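Long-range contact in dihydrofolate reductase (Moritella profunda, PDB 3IA4), which probably catalyses the NADPH-dependent reduction of dihydrofolate to tetrahydrofolate, a key step of folate metabolism: residues Tyr133-Tyr143 and Tyr153-Val161. Sequence-based numbering, arbitrary orientation.
Sequences YNWQEIEHESY and YRFSLLERV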
loop_
_atom_site.group_PDB
_atom_site.type_symbol
_atom_site.label_atom_id
_atom_site.label_comp_id
_atom_site.label_asym_id
_atom_site.label_seq_id
_atom_site.Cartn_x
_atom_site.Cartn_y
_atom_site.Cartn_z
ATOM N N TYR A 133 17.710 0.403 4.186
ATOM C CA TYR A 133 17.929 1.843 3.921
ATOM C C TYR A 133 17.735 2.686 5.201
ATOM O O TYR A 133 17.331 2.181 6.253
ATOM C CB TYR A 133 16.936 2.315 2.853
ATOM C CG TYR A 133 17.047 1.584 1.550
ATOM C CD1 TYR A 133 15.926 1.116 0.912
ATOM C CD2 TYR A 133 18.281 1.379 0.941
ATOM C CE1 TYR A 133 15.975 0.471 -0.315
ATOM C CE2 TYR A 133 18.350 0.723 -0.304
ATOM C CZ TYR A 133 17.183 0.282 -0.918
ATOM O OH TYR A 133 17.248 -0.368 -2.152
ATOM N N ASN A 134 18.105 3.950 5.102
ATOM C CA ASN A 134 17.959 4.907 6.194
ATOM C C ASN A 134 16.749 5.826 5.997
ATOM O O ASN A 134 16.531 6.276 4.901
ATOM C CB ASN A 134 19.223 5.798 6.310
ATOM C CG ASN A 134 20.475 4.988 6.640
ATOM O OD1 ASN A 134 20.446 4.083 7.482
ATOM N ND2 ASN A 134 21.587 5.340 5.989
ATOM N N TRP A 135 16.054 6.164 7.090
ATOM C CA TRP A 135 14.729 6.867 7.041
ATOM C C TRP A 135 14.671 7.843 8.188
ATOM O O TRP A 135 15.338 7.661 9.225
ATOM C CB TRP A 135 13.540 5.877 7.215
ATOM C CG TRP A 135 13.572 4.775 6.200
ATOM C CD1 TRP A 135 14.227 3.533 6.328
ATOM C CD2 TRP A 135 13.010 4.808 4.880
ATOM N NE1 TRP A 135 14.047 2.810 5.150
ATOM C CE2 TRP A 135 13.316 3.571 4.258
ATOM C CE3 TRP A 135 12.276 5.766 4.152
ATOM C CZ2 TRP A 135 12.882 3.278 2.959
ATOM C CZ3 TRP A 135 11.842 5.482 2.887
ATOM C CH2 TRP A 135 12.155 4.235 2.279
ATOM N N GLN A 136 13.850 8.866 8.035
ATOM C CA GLN A 136 13.531 9.647 9.218
ATOM C C GLN A 136 12.022 9.736 9.298
ATOM O O GLN A 136 11.350 9.875 8.283
ATOM C CB GLN A 136 14.134 11.032 9.137
ATOM C CG GLN A 136 13.626 11.852 8.016
ATOM C CD GLN A 136 14.163 13.281 8.119
ATOM O OE1 GLN A 136 14.971 13.713 7.302
ATOM N NE2 GLN A 136 13.725 14.000 9.144
ATOM N N GLU A 137 11.512 9.615 10.502
ATOM C CA GLU A 137 10.052 9.661 10.681
ATOM C C GLU A 137 9.571 11.101 10.659
ATOM O O GLU A 137 10.173 11.950 11.341
ATOM C CB GLU A 137 9.688 8.959 11.979
ATOM C CG GLU A 137 8.199 8.877 12.201
ATOM C CD GLU A 137 7.876 8.210 13.504
ATOM O OE1 GLU A 137 8.197 8.810 14.567
ATOM O OE2 GLU A 137 7.292 7.092 13.480
ATOM N N ILE A 138 8.552 11.425 9.851
ATOM C CA ILE A 138 8.079 12.803 9.825
ATOM C C ILE A 138 6.625 12.973 10.287
ATOM O O ILE A 138 6.145 14.132 10.359
ATOM C CB ILE A 138 8.172 13.429 8.458
ATOM C CG1 ILE A 138 7.374 12.605 7.449
ATOM C CG2 ILE A 138 9.628 13.554 8.026
ATOM C CD1 ILE A 138 7.445 13.192 6.018
ATOM N N GLU A 139 5.913 11.866 10.535
ATOM C CA GLU A 139 4.528 11.913 11.074
ATOM C C GLU A 139 4.281 10.608 11.804
ATOM O O GLU A 139 4.857 9.566 11.451
ATOM C CB GLU A 139 3.454 12.032 9.979
ATOM C CG GLU A 139 3.529 13.327 9.216
ATOM C CD GLU A 139 2.188 13.726 8.629
ATOM O OE1 GLU A 139 2.011 14.946 8.338
ATOM O OE2 GLU A 139 1.321 12.825 8.474
ATOM N N HIS A 140 3.396 10.644 12.795
ATOM C CA HIS A 140 3.132 9.398 13.523
ATOM C C HIS A 140 1.777 9.549 14.212
ATOM O O HIS A 140 1.367 10.664 14.527
ATOM C CB HIS A 140 4.175 9.225 14.584
ATOM C CG HIS A 140 3.943 10.122 15.757
ATOM N ND1 HIS A 140 4.344 11.437 15.767
ATOM C CD2 HIS A 140 3.282 9.916 16.929
ATOM C CE1 HIS A 140 3.986 11.997 16.908
ATOM N NE2 HIS A 140 3.326 11.100 17.628
ATOM N N GLU A 141 1.121 8.424 14.482
ATOM C CA GLU A 141 -0.150 8.391 15.240
ATOM C C GLU A 141 -0.263 7.020 15.905
ATOM O O GLU A 141 0.109 6.036 15.301
ATOM C CB GLU A 141 -1.341 8.625 14.283
ATOM C CG GLU A 141 -1.226 9.898 13.424
ATOM C CD GLU A 141 -2.236 10.007 12.240
ATOM O OE1 GLU A 141 -2.446 11.161 11.768
ATOM O OE2 GLU A 141 -2.801 8.972 11.770
ATOM N N SER A 142 -0.744 6.946 17.148
ATOM C CA SER A 142 -0.985 5.664 17.851
ATOM C C SER A 142 -2.472 5.387 18.004
ATOM O O SER A 142 -3.249 6.324 18.285
ATOM C CB SER A 142 -0.421 5.755 19.274
ATOM O OG SER A 142 0.832 5.139 19.336
ATOM N N TYR A 143 -2.864 4.126 17.876
ATOM C CA TYR A 143 -4.277 3.732 17.963
ATOM C C TYR A 143 -4.475 2.506 18.855
ATOM O O TYR A 143 -4.311 1.351 18.416
ATOM C CB TYR A 143 -4.847 3.433 16.576
ATOM C CG TYR A 143 -4.793 4.569 15.594
ATOM C CD1 TYR A 143 -3.703 4.743 14.750
ATOM C CD2 TYR A 143 -5.879 5.449 15.448
ATOM C CE1 TYR A 143 -3.664 5.782 13.842
ATOM C CE2 TYR A 143 -5.839 6.490 14.521
ATOM C CZ TYR A 143 -4.730 6.651 13.725
ATOM O OH TYR A 143 -4.649 7.672 12.788
ATOM N N TYR A 153 -2.452 -0.674 16.994
ATOM C CA TYR A 153 -1.672 -0.362 15.764
ATOM C C TYR A 153 -1.209 1.057 15.785
ATOM O O TYR A 153 -1.637 1.843 16.645
ATOM C CB TYR A 153 -2.430 -0.741 14.482
ATOM C CG TYR A 153 -3.716 0.055 14.253
ATOM C CD1 TYR A 153 -4.893 -0.291 14.899
ATOM C CD2 TYR A 153 -3.716 1.152 13.411
ATOM C CE1 TYR A 153 -6.083 0.475 14.692
ATOM C CE2 TYR A 153 -4.888 1.899 13.174
ATOM C CZ TYR A 153 -6.052 1.546 13.818
ATOM O OH TYR A 153 -7.202 2.304 13.584
ATOM N N ARG A 154 -0.272 1.391 14.904
ATOM C CA ARG A 154 0.242 2.756 14.944
ATOM C C ARG A 154 0.663 3.102 13.526
ATOM O O ARG A 154 0.934 2.225 12.702
ATOM C CB ARG A 154 1.416 2.926 15.935
ATOM C CG ARG A 154 2.640 2.218 15.453
ATOM C CD ARG A 154 3.745 2.205 16.539
ATOM N NE ARG A 154 4.882 1.390 16.080
ATOM C CZ ARG A 154 4.968 0.071 16.251
ATOM N NH1 ARG A 154 6.035 -0.594 15.785
ATOM N NH2 ARG A 154 3.975 -0.610 16.861
ATOM N N PHE A 155 0.644 4.387 13.246
ATOM C CA PHE A 155 1.097 4.918 11.949
ATOM C C PHE A 155 2.458 5.591 12.029
ATOM O O PHE A 155 2.743 6.321 12.968
ATOM C CB PHE A 155 0.068 5.940 11.510
ATOM C CG PHE A 155 0.429 6.597 10.236
ATOM C CD1 PHE A 155 0.480 5.827 9.065
ATOM C CD2 PHE A 155 0.818 7.938 10.189
ATOM C CE1 PHE A 155 0.875 6.394 7.859
ATOM C CE2 PHE A 155 1.210 8.527 8.958
ATOM C CZ PHE A 155 1.247 7.748 7.811
ATOM N N SER A 156 3.316 5.360 11.025
ATOM C CA SER A 156 4.614 6.004 10.983
ATOM C C SER A 156 4.869 6.401 9.538
ATOM O O SER A 156 4.894 5.524 8.658
ATOM C CB SER A 156 5.668 4.977 11.465
ATOM O OG SER A 156 6.990 5.413 11.300
ATOM N N LEU A 157 5.076 7.694 9.287
ATOM C CA LEU A 157 5.423 8.132 7.970
ATOM C C LEU A 157 6.926 8.361 7.903
ATOM O O LEU A 157 7.486 9.198 8.630
ATOM C CB LEU A 157 4.543 9.343 7.598
ATOM C CG LEU A 157 4.780 10.059 6.277
ATOM C CD1 LEU A 157 5.103 9.208 5.156
ATOM C CD2 LEU A 157 3.556 10.967 5.948
ATOM N N LEU A 158 7.595 7.526 7.100
ATOM C CA LEU A 158 9.045 7.631 6.940
ATOM C C LEU A 158 9.443 8.296 5.635
ATOM O O LEU A 158 8.876 8.009 4.552
ATOM C CB LEU A 158 9.693 6.251 6.965
ATOM C CG LEU A 158 9.412 5.327 8.140
ATOM C CD1 LEU A 158 10.125 4.013 7.954
ATOM C CD2 LEU A 158 9.925 6.032 9.393
ATOM N N GLU A 159 10.488 9.114 5.722
ATOM C CA GLU A 159 11.065 9.765 4.559
ATOM C C GLU A 159 12.453 9.210 4.336
ATOM O O GLU A 159 13.239 9.142 5.279
ATOM C CB GLU A 159 11.151 11.262 4.889
ATOM C CG GLU A 159 11.365 12.172 3.772
ATOM C CD GLU A 159 11.415 13.607 4.302
ATOM O OE1 GLU A 159 12.318 13.901 5.115
ATOM O OE2 GLU A 159 10.529 14.410 3.927
ATOM N N ARG A 160 12.772 8.849 3.088
ATOM C CA ARG A 160 14.097 8.322 2.769
ATOM C C ARG A 160 15.156 9.381 3.035
ATOM O O ARG A 160 14.983 10.556 2.668
ATOM C CB ARG A 160 14.137 7.810 1.310
ATOM C CG ARG A 160 15.436 7.196 0.931
ATOM C CD ARG A 160 15.644 5.769 1.427
ATOM N NE ARG A 160 17.035 5.408 1.090
ATOM C CZ ARG A 160 17.429 4.814 -0.027
ATOM N NH1 ARG A 160 18.765 4.599 -0.229
ATOM N NH2 ARG A 160 16.554 4.445 -0.963
ATOM N N VAL A 161 16.243 8.965 3.694
ATOM C CA VAL A 161 17.457 9.792 3.866
ATOM C C VAL A 161 18.592 9.206 3.041
ATOM O O VAL A 161 18.898 8.024 3.191
ATOM C CB VAL A 161 17.877 9.812 5.386
ATOM C CG1 VAL A 161 19.142 10.650 5.611
ATOM C CG2 VAL A 161 16.745 10.329 6.236
HETATM O O HOH W 1 19.454 5.153 2.884
HETATM O O HOH W 2 21.696 7.802 4.319
#
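The C-terminal beta hairpin of the dihydrofolate reductase fold pairs edge strand 135-143 with strand 153-160, whose other side bonds to strand 111-117. Pairing is antiparallel, and its regular register is shifted by one beta bulge at Ile138 and Glu139. Ile138 N donates to Leu157 O at 2.8 Å, and Leu157 N donates to Glu139 O at 2.9 Å. The two residues thus share Leu157 as their partner.

At one end Tyr143 lies over Tyr153. Its CB sits above the Tyr153 ring, 3.6 Å from the centroid. The ring planes are 11° apart but slid, and overlap little. Tyr143 OH lies very close to Glu141 OE2, at 2.5 Å, and also has a weak hydrogen bond to Arg34. Leu25 and Ala27 touch Tyr153. An alanine in place of Tyr153 would probably leave Tyr143 CB and ring without their support and open a gap towards helix 26-36. Next on the same face, Phe155 packs on Leu31, its side chain about 7 Å from the bound methotrexate.

On the other face Glu137 reaches back to Ser156. With CG anti to the backbone N (chi1 -176°) and the chain extended, Glu137 carries OE2 back to Ser156, where its anti lone pair accepts from Ser156 OG at 2.8 Å. Trp135 is held between Leu158 CD1 on one ring face and Arg160 CD on the other; Arg160 CD is 3.9 Å from the centroid of the six-membered ring. Trp135 NE1 bonds to Tyr130 O. The guanidinium of Arg160 lies flat on Tyr133, planes 10° apart, with Arg160 CZ 3.9 Å from the ring centroid. Arg160 NE donates to a water that also joins Asn134 N and Val161 O.

Backbone bonds set the register, while a CH-pi contact packs the Tyr143 end and a cation-pi stack of Arg160 on Tyr133 the other.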